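Local coordinates for OsmC-like protein (Jannaschia sp., PDB 3CJE), which probably reduces organic hydroperoxides and so protects the cell against oxidative stress, at residues 67-78 against 91-99. Residues are numbered along the deposited sequence; the frame is centred on the assembly and turned at random.
Sequences IAGLTGCVMTQI and DLDVECRVV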
loop_
_atom_site.group_PDB
_atom_site.type_symbol
_atom_site.label_atom_id
_atom_site.label_comp_id
_atom_site.label_asym_id
_atom_site.label_seq_id
_atom_site.Cartn_x
_atom_site.Cartn_y
_atom_site.Cartn_z
ATOM N N ILE A 67 -3.536 3.009 2.205
ATOM C CA ILE A 67 -4.037 2.901 3.584
ATOM C C ILE A 67 -5.203 1.906 3.681
ATOM O O ILE A 67 -5.318 1.179 4.657
ATOM C CB ILE A 67 -4.359 4.259 4.232
ATOM C CG1 ILE A 67 -4.436 4.118 5.765
ATOM C CG2 ILE A 67 -5.582 4.921 3.628
ATOM C CD1 ILE A 67 -4.532 5.429 6.534
ATOM N N ALA A 68 -6.047 1.860 2.640
ATOM C CA ALA A 68 -7.124 0.859 2.557
ATOM C C ALA A 68 -6.524 -0.556 2.516
ATOM O O ALA A 68 -6.999 -1.450 3.197
ATOM C CB ALA A 68 -8.029 1.096 1.361
ATOM N N GLY A 69 -5.483 -0.746 1.724
ATOM C CA GLY A 69 -4.783 -2.023 1.650
ATOM C C GLY A 69 -4.237 -2.460 2.978
ATOM O O GLY A 69 -4.390 -3.592 3.403
ATOM N N LEU A 70 -3.572 -1.539 3.673
ATOM C CA LEU A 70 -2.973 -1.858 4.980
ATOM C C LEU A 70 -4.058 -2.234 5.964
ATOM O O LEU A 70 -3.958 -3.248 6.620
ATOM C CB LEU A 70 -2.208 -0.649 5.474
ATOM C CG LEU A 70 -1.610 -0.829 6.867
ATOM C CD1 LEU A 70 -0.699 -2.099 7.038
ATOM C CD2 LEU A 70 -0.899 0.464 7.281
ATOM N N THR A 71 -5.123 -1.424 6.032
ATOM C CA THR A 71 -6.218 -1.663 6.989
ATOM C C THR A 71 -6.903 -2.998 6.666
ATOM O O THR A 71 -7.170 -3.818 7.562
ATOM C CB THR A 71 -7.204 -0.491 6.988
ATOM O OG1 THR A 71 -6.456 0.734 7.182
ATOM C CG2 THR A 71 -8.256 -0.644 8.079
ATOM N N GLY A 72 -7.195 -3.226 5.389
ATOM C CA GLY A 72 -7.828 -4.452 4.934
ATOM C C GLY A 72 -6.980 -5.687 5.184
ATOM O O GLY A 72 -7.505 -6.731 5.532
ATOM N N CYS A 73 -5.669 -5.545 5.030
ATOM C CA CYS A 73 -4.721 -6.670 5.254
ATOM C C CYS A 73 -4.770 -7.092 6.734
ATOM O O CYS A 73 -4.972 -8.265 7.064
ATOM C CB CYS A 73 -3.324 -6.293 4.810
ATOM S SG CYS A 73 -2.253 -7.805 4.625
ATOM N N VAL A 74 -4.679 -6.116 7.628
ATOM C CA VAL A 74 -4.729 -6.366 9.068
ATOM C C VAL A 74 -6.043 -7.035 9.438
ATOM O O VAL A 74 -6.091 -8.052 10.126
ATOM C CB VAL A 74 -4.551 -5.048 9.868
ATOM C CG1 VAL A 74 -4.898 -5.236 11.368
ATOM C CG2 VAL A 74 -3.091 -4.548 9.711
HETATM N N MSE A 75 -7.147 -6.461 8.953
HETATM C CA MSE A 75 -8.483 -7.000 9.236
HETATM C C MSE A 75 -8.650 -8.422 8.732
HETATM O O MSE A 75 -9.212 -9.274 9.432
HETATM C CB MSE A 75 -9.547 -6.068 8.630
HETATM C CG MSE A 75 -9.620 -4.769 9.309
HETATM SE SE MSE A 75 -10.925 -3.616 8.450
HETATM C CE MSE A 75 -12.504 -4.499 9.157
ATOM N N THR A 76 -8.161 -8.687 7.522
ATOM C CA THR A 76 -8.248 -10.012 6.952
ATOM C C THR A 76 -7.544 -11.045 7.833
ATOM O O THR A 76 -8.088 -12.122 8.090
ATOM C CB THR A 76 -7.735 -10.016 5.494
ATOM O OG1 THR A 76 -8.613 -9.184 4.712
ATOM C CG2 THR A 76 -7.742 -11.436 4.919
ATOM N N GLN A 77 -6.345 -10.726 8.331
ATOM C CA GLN A 77 -5.617 -11.686 9.170
ATOM C C GLN A 77 -6.340 -11.917 10.502
ATOM O O GLN A 77 -6.407 -13.041 10.996
ATOM C CB GLN A 77 -4.187 -11.211 9.447
ATOM C CG GLN A 77 -3.380 -10.738 8.255
ATOM C CD GLN A 77 -3.299 -11.753 7.216
ATOM O OE1 GLN A 77 -3.104 -12.941 7.526
ATOM N NE2 GLN A 77 -3.463 -11.335 5.963
ATOM N N ILE A 78 -6.855 -10.841 11.118
ATOM C CA ILE A 78 -7.651 -10.986 12.333
ATOM C C ILE A 78 -8.813 -11.949 12.124
ATOM O O ILE A 78 -9.047 -12.888 12.910
ATOM C CB ILE A 78 -8.144 -9.633 12.841
ATOM C CG1 ILE A 78 -6.965 -8.787 13.326
ATOM C CG2 ILE A 78 -9.173 -9.800 13.975
ATOM C CD1 ILE A 78 -7.323 -7.322 13.595
ATOM N N ASP A 91 -18.329 -7.678 14.934
ATOM C CA ASP A 91 -18.378 -6.296 14.459
ATOM C C ASP A 91 -16.988 -5.633 14.521
ATOM O O ASP A 91 -16.805 -4.514 15.048
ATOM C CB ASP A 91 -19.379 -5.510 15.302
ATOM C CG ASP A 91 -20.821 -5.965 15.066
ATOM O OD1 ASP A 91 -21.112 -6.508 13.982
ATOM O OD2 ASP A 91 -21.645 -5.781 15.980
ATOM N N LEU A 92 -16.012 -6.353 14.009
ATOM C CA LEU A 92 -14.648 -5.868 13.985
ATOM C C LEU A 92 -14.565 -4.462 13.381
ATOM O O LEU A 92 -15.144 -4.199 12.306
ATOM C CB LEU A 92 -13.788 -6.823 13.167
ATOM C CG LEU A 92 -12.334 -6.426 12.965
ATOM C CD1 LEU A 92 -11.483 -6.355 14.293
ATOM C CD2 LEU A 92 -11.704 -7.401 11.903
ATOM N N ASP A 93 -13.845 -3.586 14.068
ATOM C CA ASP A 93 -13.544 -2.247 13.567
ATOM C C ASP A 93 -12.063 -1.984 13.790
ATOM O O ASP A 93 -11.533 -2.235 14.880
ATOM C CB ASP A 93 -14.339 -1.187 14.290
ATOM C CG ASP A 93 -14.229 0.167 13.627
ATOM O OD1 ASP A 93 -13.134 0.776 13.648
ATOM O OD2 ASP A 93 -15.261 0.603 13.062
ATOM N N VAL A 94 -11.400 -1.507 12.735
ATOM C CA VAL A 94 -9.995 -1.155 12.775
ATOM C C VAL A 94 -9.819 0.247 12.266
ATOM O O VAL A 94 -10.307 0.561 11.173
ATOM C CB VAL A 94 -9.119 -2.133 11.967
ATOM C CG1 VAL A 94 -7.628 -1.651 11.886
ATOM C CG2 VAL A 94 -9.243 -3.548 12.576
ATOM N N GLU A 95 -9.134 1.075 13.049
ATOM C CA GLU A 95 -8.903 2.490 12.706
ATOM C C GLU A 95 -7.407 2.649 12.476
ATOM O O GLU A 95 -6.602 2.255 13.311
ATOM C CB GLU A 95 -9.349 3.401 13.855
ATOM C CG GLU A 95 -10.837 3.247 14.268
ATOM C CD GLU A 95 -11.305 4.057 15.545
ATOM O OE1 GLU A 95 -10.911 3.748 16.711
ATOM O OE2 GLU A 95 -12.132 4.986 15.362
ATOM N N CYS A 96 -7.021 3.220 11.345
ATOM C CA CYS A 96 -5.613 3.372 10.980
ATOM C C CYS A 96 -5.353 4.838 10.615
ATOM O O CYS A 96 -6.164 5.460 9.897
ATOM C CB CYS A 96 -5.289 2.478 9.799
ATOM S SG CYS A 96 -3.625 2.670 9.151
ATOM N N ARG A 97 -4.243 5.384 11.119
ATOM C CA ARG A 97 -3.823 6.739 10.809
ATOM C C ARG A 97 -2.378 6.696 10.389
ATOM O O ARG A 97 -1.525 6.104 11.085
ATOM C CB ARG A 97 -3.983 7.672 12.015
ATOM C CG ARG A 97 -3.569 9.090 11.722
ATOM C CD ARG A 97 -3.937 9.960 12.920
ATOM N NE ARG A 97 -3.580 11.345 12.745
ATOM C CZ ARG A 97 -2.455 11.893 13.180
ATOM N NH1 ARG A 97 -1.522 11.177 13.823
ATOM N NH2 ARG A 97 -2.258 13.187 12.959
ATOM N N VAL A 98 -2.090 7.253 9.223
ATOM C CA VAL A 98 -0.735 7.306 8.709
ATOM C C VAL A 98 -0.380 8.773 8.401
ATOM O O VAL A 98 -1.165 9.492 7.791
ATOM C CB VAL A 98 -0.532 6.421 7.460
ATOM C CG1 VAL A 98 0.954 6.421 7.022
ATOM C CG2 VAL A 98 -1.005 4.964 7.741
ATOM N N VAL A 99 0.804 9.186 8.822
ATOM C CA VAL A 99 1.321 10.529 8.649
ATOM C C VAL A 99 2.646 10.436 7.900
ATOM O O VAL A 99 3.535 9.677 8.282
ATOM C CB VAL A 99 1.542 11.282 9.973
ATOM C CG1 VAL A 99 2.011 12.721 9.696
ATOM C CG2 VAL A 99 0.257 11.229 10.806
#
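Two donors of Thr-71, its backbone N and its OG1, grip the carbonyl oxygen of Ile-67 from opposite faces of its plane, and the OG1 to Ile-67 O bond measures 2.8 Å. Threonine suits this buried place because its hydroxyl is satisfied within the helix: with OG1 beside the backbone N (chi1 -52°), it bonds one turn back while lying 3.4 Å from CB of Cys-96. The same torsion sends CG2 alongside Val-94, past its CG1 at 4.0 Å.

The end of Ile-67 slides past Val-98 in the opposite direction, CD1 lying 3.8 Å from Val-98 CG2 and 3.7 Å from Cys-96 O. Further along, selenomethionine Met-75 presses CG against Val-94 CG2 at 3.5 Å, and its bend at chi3 (75°) brings CE to Leu-92 CD2. Ile-78 CG2 meets that leucine methyl as well, at 4.1 Å.

Segment 67-78, part of helix 62-81, thus runs roughly antiparallel to strand 93-99 and packs on the sheet's apolar face, where strand 93-105 pairs with strands 13-24 and 108-121. Beta-branched valines suit the strand, and with the helix bonded within itself and the strand to its neighbours, dispersion and exclusion of water hold the two together.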